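Malonyl CoA-acyl carrier protein transacylase (Burkholderia pseudomallei 1710b, PDB 3EZO) probably transfers the malonyl group from malonyl-CoA to holo-acyl carrier protein, yielding malonyl-ACP and free CoA. Local coordinates at residues 72-77 / 111-116; 233-238 / 264-269. All coordinates share one frame; numbering follows the deposited sequence.

In the fold
Both contacts belong to the acyl transferase domain, and their centres lie about 20 Å apart. They do not touch; their nearest atoms are about 8 Å from each other. Contact 1 joins helix 65-85 to the start of helix 113-128, and helix 99-107 packs on both partners. Contact 2 joins the residues just after edge strand 233-234 to helix 263-272. It is the one closer to the predicted active site: the side chain of Asn237 is about 4 Å from that of Ser98 and about 6 Å from that of His207. In contact 1 the side chain of Leu73 is about 11 Å from that of Ser98. Along the chain, contact 1 is complete before contact 2 begins.

Contact 1 (72-77 / 111-116); sequences MLTAAY and IAFRDA
Residues 72-77 form part of the long helix 65-85, and residues 111-116 enter helix 113-128, with Ala112 at its N-cap position. The two backbones are closest at Leu73 and Ala116, whose CA atoms are 8.1 Å apart, and at Tyr77 and Phe113. Phe113 is the centre of the contact. Its CG is anti to the backbone N (chi1 180°), and the ring reaches toward helix 65-85 among Leu73, Thr74 and Tyr77. Tyr77 lies over one face of this ring, with Tyr77 CD2 3.5 Å from Phe113 CG and offset toward the rim. The two ring planes meet obliquely at 43°. Leu73 and Phe113 lie alongside each other, pointing opposite ways. Leu73 CD2 is 3.8 Å from Phe113 CE1 and 3.9 Å from Ala116 CB. At the far end of the ring, Thr74 OG1 lies near the ring plane, 3.8 Å from Phe113 CZ. This hydroxyl is hydrogen-bonded to Pro70 O, one turn earlier in its own helix. Val106 of helix 99-107 touches Tyr77, Phe113 and Ala116, while Thr38 and Glu41 of helix 33-46 also meet Phe113. The contact is therefore a largely apolar helix-helix interface, held by shape and dispersion, in which the one hydroxyl at the ring edge already has a backbone partner.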
loop_
_atom_site.group_PDB
_atom_site.type_symbol
_atom_site.label_atom_id
_atom_site.label_comp_id
_atom_site.label_asym_id
_atom_site.label_seq_id
_atom_site.Cartn_x
_atom_site.Cartn_y
_atom_site.Cartn_z
ATOM N N MET A 72 -4.630 5.684 -6.262
ATOM C CA MET A 72 -4.757 5.369 -4.852
ATOM C C MET A 72 -4.001 6.360 -3.955
ATOM O O MET A 72 -4.420 6.601 -2.818
ATOM C CB MET A 72 -4.353 3.933 -4.525
ATOM C CG MET A 72 -5.376 2.891 -4.835
ATOM S SD MET A 72 -6.986 3.204 -4.130
ATOM C CE MET A 72 -6.668 3.229 -2.334
ATOM N N LEU A 73 -2.908 6.913 -4.475
ATOM C CA LEU A 73 -2.182 7.988 -3.824
ATOM C C LEU A 73 -3.095 9.224 -3.748
ATOM O O LEU A 73 -3.256 9.822 -2.696
ATOM C CB LEU A 73 -0.919 8.311 -4.625
ATOM C CG LEU A 73 -0.090 9.498 -4.175
ATOM C CD1 LEU A 73 0.977 9.089 -3.166
ATOM C CD2 LEU A 73 0.574 10.149 -5.377
ATOM N N THR A 74 -3.688 9.578 -4.886
ATOM C CA THR A 74 -4.588 10.748 -4.970
ATOM C C THR A 74 -5.797 10.616 -4.045
ATOM O O THR A 74 -6.104 11.516 -3.276
ATOM C CB THR A 74 -5.064 10.937 -6.393
ATOM O OG1 THR A 74 -3.932 11.140 -7.221
ATOM C CG2 THR A 74 -6.033 12.136 -6.502
ATOM N N ALA A 75 -6.465 9.471 -4.104
ATOM C CA ALA A 75 -7.729 9.281 -3.388
ATOM C C ALA A 75 -7.519 9.295 -1.892
ATOM O O ALA A 75 -8.265 9.960 -1.146
ATOM C CB ALA A 75 -8.420 7.955 -3.840
ATOM N N ALA A 76 -6.498 8.560 -1.453
ATOM C CA ALA A 76 -6.144 8.531 -0.036
ATOM C C ALA A 76 -5.605 9.855 0.430
ATOM O O ALA A 76 -5.997 10.318 1.505
ATOM C CB ALA A 76 -5.201 7.375 0.287
ATOM N N TYR A 77 -4.777 10.520 -0.371
ATOM C CA TYR A 77 -4.297 11.848 0.018
ATOM C C TYR A 77 -5.420 12.906 0.047
ATOM O O TYR A 77 -5.467 13.725 0.942
ATOM C CB TYR A 77 -3.120 12.329 -0.826
ATOM C CG TYR A 77 -2.416 13.506 -0.197
ATOM C CD1 TYR A 77 -1.991 13.481 1.131
ATOM C CD2 TYR A 77 -2.203 14.666 -0.917
ATOM C CE1 TYR A 77 -1.341 14.612 1.712
ATOM C CE2 TYR A 77 -1.583 15.766 -0.355
ATOM C CZ TYR A 77 -1.169 15.743 0.952
ATOM O OH TYR A 77 -0.534 16.873 1.433
ATOM N N ILE A 111 7.690 14.020 1.023
ATOM C CA ILE A 111 7.641 14.105 -0.426
ATOM C C ILE A 111 6.457 15.006 -0.794
ATOM O O ILE A 111 5.361 14.784 -0.327
ATOM C CB ILE A 111 7.450 12.708 -1.088
ATOM C CG1 ILE A 111 8.614 11.750 -0.744
ATOM C CG2 ILE A 111 7.356 12.831 -2.651
ATOM C CD1 ILE A 111 8.398 10.267 -1.267
ATOM N N ALA A 112 6.673 16.015 -1.613
ATOM C CA ALA A 112 5.553 16.857 -2.016
ATOM C C ALA A 112 4.580 16.034 -2.883
ATOM O O ALA A 112 5.003 15.244 -3.740
ATOM C CB ALA A 112 6.069 18.119 -2.785
ATOM N N PHE A 113 3.291 16.207 -2.652
ATOM C CA PHE A 113 2.270 15.507 -3.435
ATOM C C PHE A 113 2.489 15.659 -4.927
ATOM O O PHE A 113 2.409 14.688 -5.649
ATOM C CB PHE A 113 0.872 15.922 -3.001
ATOM C CG PHE A 113 -0.261 15.241 -3.767
ATOM C CD1 PHE A 113 -0.364 13.851 -3.831
ATOM C CD2 PHE A 113 -1.236 16.006 -4.400
ATOM C CE1 PHE A 113 -1.427 13.212 -4.531
ATOM C CE2 PHE A 113 -2.323 15.394 -5.073
ATOM C CZ PHE A 113 -2.409 13.992 -5.141
ATOM N N ARG A 114 2.869 16.859 -5.359
ATOM C CA ARG A 114 3.100 17.141 -6.769
ATOM C C ARG A 114 4.233 16.284 -7.286
ATOM O O ARG A 114 4.221 15.928 -8.461
ATOM C CB ARG A 114 3.411 18.641 -6.968
ATOM C CG ARG A 114 3.715 19.107 -8.353
ATOM C CD ARG A 114 2.567 18.816 -9.305
ATOM N NE ARG A 114 2.881 19.167 -10.696
ATOM C CZ ARG A 114 3.596 18.413 -11.531
ATOM N NH1 ARG A 114 4.087 17.202 -11.148
ATOM N NH2 ARG A 114 3.804 18.862 -12.767
ATOM N N ASP A 115 5.213 15.965 -6.423
ATOM C CA ASP A 115 6.315 15.073 -6.823
ATOM C C ASP A 115 5.940 13.615 -6.715
ATOM O O ASP A 115 6.427 12.785 -7.487
ATOM C CB ASP A 115 7.590 15.329 -6.005
ATOM C CG ASP A 115 8.087 16.749 -6.173
ATOM O OD1 ASP A 115 7.716 17.390 -7.195
ATOM O OD2 ASP A 115 8.818 17.231 -5.285
ATOM N N ALA A 116 5.085 13.298 -5.770
ATOM C CA ALA A 116 4.700 11.920 -5.541
ATOM C C ALA A 116 3.902 11.338 -6.722
ATOM O O ALA A 116 3.905 10.130 -6.958
ATOM C CB ALA A 116 3.928 11.777 -4.224
#

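Contact 2 (233-238 / 264-269); sequences SVVNNI and VECVQH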
loop_
_atom_site.group_PDB
_atom_site.type_symbol
_atom_site.label_atom_id
_atom_site.label_comp_id
_atom_site.label_asym_id
_atom_site.label_seq_id
_atom_site.Cartn_x
_atom_site.Cartn_y
_atom_site.Cartn_z
ATOM N N SER A 233 6.447 10.725 12.285
ATOM C CA SER A 233 7.142 9.437 12.191
ATOM C C SER A 233 6.457 8.547 11.162
ATOM O O SER A 233 5.239 8.376 11.210
ATOM C CB SER A 233 7.136 8.747 13.558
ATOM O OG SER A 233 7.884 9.527 14.467
ATOM N N VAL A 234 7.236 8.000 10.229
ATOM C CA VAL A 234 6.759 7.002 9.281
ATOM C C VAL A 234 7.467 5.665 9.580
ATOM O O VAL A 234 8.682 5.589 9.624
ATOM C CB VAL A 234 7.067 7.438 7.828
ATOM C CG1 VAL A 234 6.540 6.479 6.847
ATOM C CG2 VAL A 234 6.591 8.936 7.542
ATOM N N VAL A 235 6.704 4.602 9.773
ATOM C CA VAL A 235 7.274 3.267 9.897
ATOM C C VAL A 235 7.219 2.551 8.532
ATOM O O VAL A 235 6.173 2.479 7.893
ATOM C CB VAL A 235 6.645 2.485 11.108
ATOM C CG1 VAL A 235 5.125 2.327 11.047
ATOM C CG2 VAL A 235 7.352 1.143 11.281
ATOM N N ASN A 236 8.366 2.094 8.040
ATOM C CA ASN A 236 8.432 1.543 6.675
ATOM C C ASN A 236 8.111 0.061 6.589
ATOM O O ASN A 236 8.253 -0.704 7.558
ATOM C CB ASN A 236 9.735 1.944 5.930
ATOM C CG ASN A 236 11.020 1.429 6.582
ATOM O OD1 ASN A 236 11.069 0.337 7.112
ATOM N ND2 ASN A 236 12.065 2.228 6.509
ATOM N N ASN A 237 7.643 -0.345 5.417
ATOM C CA ASN A 237 7.212 -1.708 5.175
ATOM C C ASN A 237 8.381 -2.685 5.209
ATOM O O ASN A 237 8.247 -3.801 5.656
ATOM C CB ASN A 237 6.594 -1.829 3.791
ATOM C CG ASN A 237 5.239 -1.161 3.650
ATOM O OD1 ASN A 237 4.764 -0.988 2.530
ATOM N ND2 ASN A 237 4.591 -0.844 4.746
ATOM N N ILE A 238 9.500 -2.275 4.658
ATOM C CA ILE A 238 10.644 -3.188 4.407
ATOM C C ILE A 238 11.388 -3.530 5.702
ATOM O O ILE A 238 11.672 -4.701 5.965
ATOM C CB ILE A 238 11.578 -2.637 3.318
ATOM C CG1 ILE A 238 12.557 -3.734 2.816
ATOM C CG2 ILE A 238 12.332 -1.373 3.787
ATOM C CD1 ILE A 238 11.968 -4.761 1.874
ATOM N N VAL A 264 1.807 -6.504 9.281
ATOM C CA VAL A 264 1.538 -6.882 10.661
ATOM C C VAL A 264 2.503 -6.178 11.592
ATOM O O VAL A 264 2.104 -5.522 12.541
ATOM C CB VAL A 264 1.588 -8.445 10.853
ATOM C CG1 VAL A 264 1.530 -8.852 12.353
ATOM C CG2 VAL A 264 0.473 -9.095 10.068
ATOM N N GLU A 265 3.788 -6.258 11.300
ATOM C CA GLU A 265 4.808 -5.664 12.157
ATOM C C GLU A 265 4.730 -4.148 12.247
ATOM O O GLU A 265 5.023 -3.562 13.298
ATOM C CB GLU A 265 6.190 -6.115 11.663
ATOM C CG GLU A 265 6.454 -7.584 11.966
ATOM C CD GLU A 265 7.732 -8.072 11.330
ATOM O OE1 GLU A 265 7.703 -8.436 10.135
ATOM O OE2 GLU A 265 8.781 -8.032 12.008
ATOM N N CYS A 266 4.328 -3.498 11.151
ATOM C CA CYS A 266 4.187 -2.033 11.160
ATOM C C CYS A 266 3.094 -1.608 12.141
ATOM O O CYS A 266 3.278 -0.684 12.937
ATOM C CB CYS A 266 3.860 -1.508 9.782
ATOM S SG CYS A 266 5.245 -1.522 8.631
ATOM N N VAL A 267 1.970 -2.318 12.071
ATOM C CA VAL A 267 0.838 -2.108 12.988
ATOM C C VAL A 267 1.233 -2.378 14.452
ATOM O O VAL A 267 0.907 -1.593 15.332
ATOM C CB VAL A 267 -0.389 -2.969 12.587
ATOM C CG1 VAL A 267 -1.479 -2.868 13.632
ATOM C CG2 VAL A 267 -0.951 -2.538 11.172
ATOM N N GLN A 268 1.967 -3.469 14.695
ATOM C CA GLN A 268 2.444 -3.767 16.031
ATOM C C GLN A 268 3.411 -2.718 16.534
ATOM O O GLN A 268 3.398 -2.391 17.712
ATOM C CB GLN A 268 3.099 -5.146 16.049
ATOM C CG GLN A 268 2.086 -6.243 15.748
ATOM C CD GLN A 268 2.709 -7.594 15.609
ATOM O OE1 GLN A 268 3.872 -7.734 15.200
ATOM N NE2 GLN A 268 1.928 -8.626 15.956
ATOM N N HIS A 269 4.235 -2.174 15.630
ATOM C CA HIS A 269 5.179 -1.113 15.976
ATOM C C HIS A 269 4.386 0.092 16.459
ATOM O O HIS A 269 4.729 0.703 17.486
ATOM C CB HIS A 269 6.073 -0.739 14.790
ATOM C CG HIS A 269 6.966 0.414 15.066
ATOM N ND1 HIS A 269 8.304 0.262 15.348
ATOM C CD2 HIS A 269 6.707 1.743 15.152
ATOM C CE1 HIS A 269 8.840 1.451 15.556
ATOM N NE2 HIS A 269 7.886 2.365 15.464
#
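This is a buried contact at the edge of the parallel sheet, between the segment that follows edge strand 233-234 and helix 263-272. Residues 233-238 run from that short strand into a loop, and residues 264-269 lie on the helix. The backbones come closest at Val235 and Cys266, with CA atoms 6.3 Å apart. Val235 points toward the helix and uses both of its methyls. CG2, anti to the backbone N, sits over one face of the His269 imidazole in a CH-pi contact. Val235 CG2 is 4.1 Å from the centroid of the His269 ring and 19° off the ring normal. Val235 CG1 stands between the backbone N and C and lies 4.0 Å from Cys266 O. One turn before His269, Cys266 turns its sulfur toward the loop, with SG anti to its own carbonyl carbon (chi1 -74°). Cys266 SG lies 3.3 Å from Asn236 O. The CB of Asn237 points away from the helix, but Asn237 ND2 packs against Cys266 SG at 4.0 Å. That amide is held by other groups: OD1 accepts from Gln256 NE2 and Ser98 N, and ND2 donates to Gly96 O. Gly96 and Ser98 belong to what is probably the nucleophile elbow, and Ser98 is the predicted active-site serine. Across the two segments the chemistry is van der Waals and CH-pi packing of Val235, with a sulfur set beside polar backbone and amide groups. Two of the amide bonds of Asn237, OD1 with Ser98 N and ND2 with Gly96 O, reach the elbow. This residue therefore probably helps to position the backbone at Ser98, while the Cys266 sulfur packs beside the ND2 side of the amide.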